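Long-range contact in PBP domain-containing protein (Vibrio parahaemolyticus, PDB 3MUQ), which is of unknown function but carries a periplasmic-binding-protein-like domain and a signal sequence, consistent with capturing a small ligand outside the cytoplasm: residues V55-T60 with Y198-V203. Sequence-based numbering, arbitrary orientation.
Sequences VDLVMT and YQVILV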
loop_
_atom_site.group_PDB
_atom_site.type_symbol
_atom_site.label_atom_id
_atom_site.label_comp_id
_atom_site.label_asym_id
_atom_site.label_seq_id
_atom_site.Cartn_x
_atom_site.Cartn_y
_atom_site.Cartn_z
ATOM N N VAL A 55 0.887 -6.245 24.271
ATOM C CA VAL A 55 0.862 -5.062 23.418
ATOM C C VAL A 55 -0.491 -4.979 22.698
ATOM O O VAL A 55 -1.287 -5.923 22.749
ATOM C CB VAL A 55 1.988 -5.096 22.357
ATOM C CG1 VAL A 55 3.376 -5.054 23.011
ATOM C CG2 VAL A 55 1.838 -6.320 21.454
ATOM N N ASP A 56 -0.734 -3.874 21.999
ATOM C CA ASP A 56 -2.037 -3.645 21.365
ATOM C C ASP A 56 -2.096 -4.047 19.903
ATOM O O ASP A 56 -3.181 -4.319 19.381
ATOM C CB ASP A 56 -2.443 -2.184 21.502
ATOM C CG ASP A 56 -2.407 -1.712 22.941
ATOM O OD1 ASP A 56 -3.044 -2.367 23.790
ATOM O OD2 ASP A 56 -1.749 -0.691 23.220
ATOM N N LEU A 57 -0.945 -4.041 19.237
ATOM C CA LEU A 57 -0.867 -4.509 17.859
ATOM C C LEU A 57 0.573 -4.844 17.491
ATOM O O LEU A 57 1.508 -4.478 18.210
ATOM C CB LEU A 57 -1.471 -3.484 16.883
ATOM C CG LEU A 57 -0.641 -2.253 16.471
ATOM C CD1 LEU A 57 -1.351 -1.489 15.344
ATOM C CD2 LEU A 57 -0.364 -1.327 17.665
ATOM N N VAL A 58 0.749 -5.539 16.369
ATOM C CA VAL A 58 2.070 -5.953 15.926
ATOM C C VAL A 58 2.341 -5.560 14.476
ATOM O O VAL A 58 1.422 -5.444 13.656
ATOM C CB VAL A 58 2.278 -7.489 16.048
ATOM C CG1 VAL A 58 2.086 -7.971 17.491
ATOM C CG2 VAL A 58 1.339 -8.210 15.110
HETATM N N MSE A 59 3.614 -5.353 14.165
HETATM C CA MSE A 59 4.027 -5.066 12.798
HETATM C C MSE A 59 5.228 -5.930 12.470
HETATM O O MSE A 59 6.293 -5.737 13.041
HETATM C CB MSE A 59 4.397 -3.592 12.660
HETATM C CG MSE A 59 4.915 -3.202 11.269
HETATM SE SE MSE A 59 5.507 -1.337 11.203
HETATM C CE MSE A 59 3.803 -0.464 11.660
ATOM N N THR A 60 5.052 -6.898 11.579
ATOM C CA THR A 60 6.138 -7.784 11.197
ATOM C C THR A 60 6.145 -7.971 9.673
ATOM O O THR A 60 5.270 -7.457 8.962
ATOM C CB THR A 60 6.024 -9.165 11.897
ATOM O OG1 THR A 60 4.747 -9.740 11.612
ATOM C CG2 THR A 60 6.162 -9.025 13.403
ATOM N N TYR A 198 5.029 -6.412 4.506
ATOM C CA TYR A 198 4.807 -6.023 5.893
ATOM C C TYR A 198 3.338 -6.065 6.247
ATOM O O TYR A 198 2.501 -5.594 5.484
ATOM C CB TYR A 198 5.297 -4.596 6.136
ATOM C CG TYR A 198 6.788 -4.503 6.331
ATOM C CD1 TYR A 198 7.653 -4.752 5.280
ATOM C CD2 TYR A 198 7.332 -4.176 7.570
ATOM C CE1 TYR A 198 9.017 -4.688 5.448
ATOM C CE2 TYR A 198 8.700 -4.101 7.745
ATOM C CZ TYR A 198 9.536 -4.356 6.679
ATOM O OH TYR A 198 10.898 -4.289 6.831
ATOM N N GLN A 199 3.024 -6.606 7.419
ATOM C CA GLN A 199 1.664 -6.534 7.926
ATOM C C GLN A 199 1.604 -5.882 9.295
ATOM O O GLN A 199 2.502 -6.048 10.136
ATOM C CB GLN A 199 1.026 -7.921 8.041
ATOM C CG GLN A 199 0.621 -8.549 6.741
ATOM C CD GLN A 199 -0.460 -9.591 6.935
ATOM O OE1 GLN A 199 -1.647 -9.313 6.760
ATOM N NE2 GLN A 199 -0.055 -10.794 7.306
ATOM N N VAL A 200 0.514 -5.170 9.522
ATOM C CA VAL A 200 0.189 -4.678 10.841
ATOM C C VAL A 200 -1.084 -5.412 11.239
ATOM O O VAL A 200 -2.053 -5.482 10.457
ATOM C CB VAL A 200 -0.006 -3.137 10.843
ATOM C CG1 VAL A 200 -0.972 -2.727 9.753
ATOM C CG2 VAL A 200 -0.516 -2.659 12.204
ATOM N N ILE A 201 -1.066 -5.995 12.436
ATOM C CA ILE A 201 -2.176 -6.816 12.904
ATOM C C ILE A 201 -2.553 -6.461 14.337
ATOM O O ILE A 201 -1.694 -6.385 15.224
ATOM C CB ILE A 201 -1.806 -8.312 12.844
ATOM C CG1 ILE A 201 -1.195 -8.639 11.480
ATOM C CG2 ILE A 201 -3.030 -9.194 13.150
ATOM C CD1 ILE A 201 -0.635 -10.060 11.377
ATOM N N LEU A 202 -3.844 -6.257 14.554
ATOM C CA LEU A 202 -4.357 -5.879 15.858
ATOM C C LEU A 202 -4.459 -7.082 16.787
ATOM O O LEU A 202 -4.869 -8.162 16.371
ATOM C CB LEU A 202 -5.747 -5.286 15.696
ATOM C CG LEU A 202 -5.822 -4.142 14.692
ATOM C CD1 LEU A 202 -7.265 -3.617 14.633
ATOM C CD2 LEU A 202 -4.835 -3.046 15.077
ATOM N N VAL A 203 -4.125 -6.883 18.056
ATOM C CA VAL A 203 -4.363 -7.927 19.036
ATOM C C VAL A 203 -5.870 -8.112 19.212
ATOM O O VAL A 203 -6.619 -7.140 19.328
ATOM C CB VAL A 203 -3.648 -7.632 20.367
ATOM C CG1 VAL A 203 -4.090 -8.623 21.454
ATOM C CG2 VAL A 203 -2.099 -7.629 20.143
HETATM O O HOH W 1 -6.029 -4.386 19.305
#
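Leu57 and Val200 make the tightest side-chain contact between the antiparallel strand 57-60 and residues 198-203 of strand 195-203, with Leu57 CD1 3.5 Å from Val200 CG2, closer than usual for two methyl groups. Leu57 CG lies between its backbone N and carbonyl carbon (chi1 79°), and CD1 is anti to CA (chi2 172°); CD1 also meets CD2 of Leu202 at 3.8 Å, so one methyl bridges two neighbours on the same face. Met59, a selenomethionine, shares this face; its chain bends at chi3, and the side chain touches Leu81 and Leu223, while Leu202 packs on Ala216 of helix 213-224. The other face holds Val58, whose CG2 meets Ile201 CB at 3.9 Å, followed by Thr60 and Gln199; the polar ends of the last two both bond to Glu66, which thus ties the two strands together from outside them.

The backbones pair through reciprocal bonds: Val58 and Ile201 exchange two, each 2.8 Å between N and O, and Thr60 and Gln199 exchange two more. At the far end, Val203 N donates to Asp56 O from well above the carbonyl plane (41°), and a water donates to the same oxygen and to Val203 O. Val203 CG2 lies 3.2 Å from Val55 O, a side-chain methyl against a backbone oxygen. Asp56 CB leaves its backbone away from the other strand; OD2 forms a salt bridge with Arg8, and OD1 accepts from Asn212 N.

Strand 57-60 also pairs in parallel with strand 6-12, placing this contact inside the mixed sheet of one lobe of the PBP-like fold. Apolar contacts form on both faces; five main-chain bonds set the register, while Glu66 holds a polar end from each strand on the Val58 and Ile201 face.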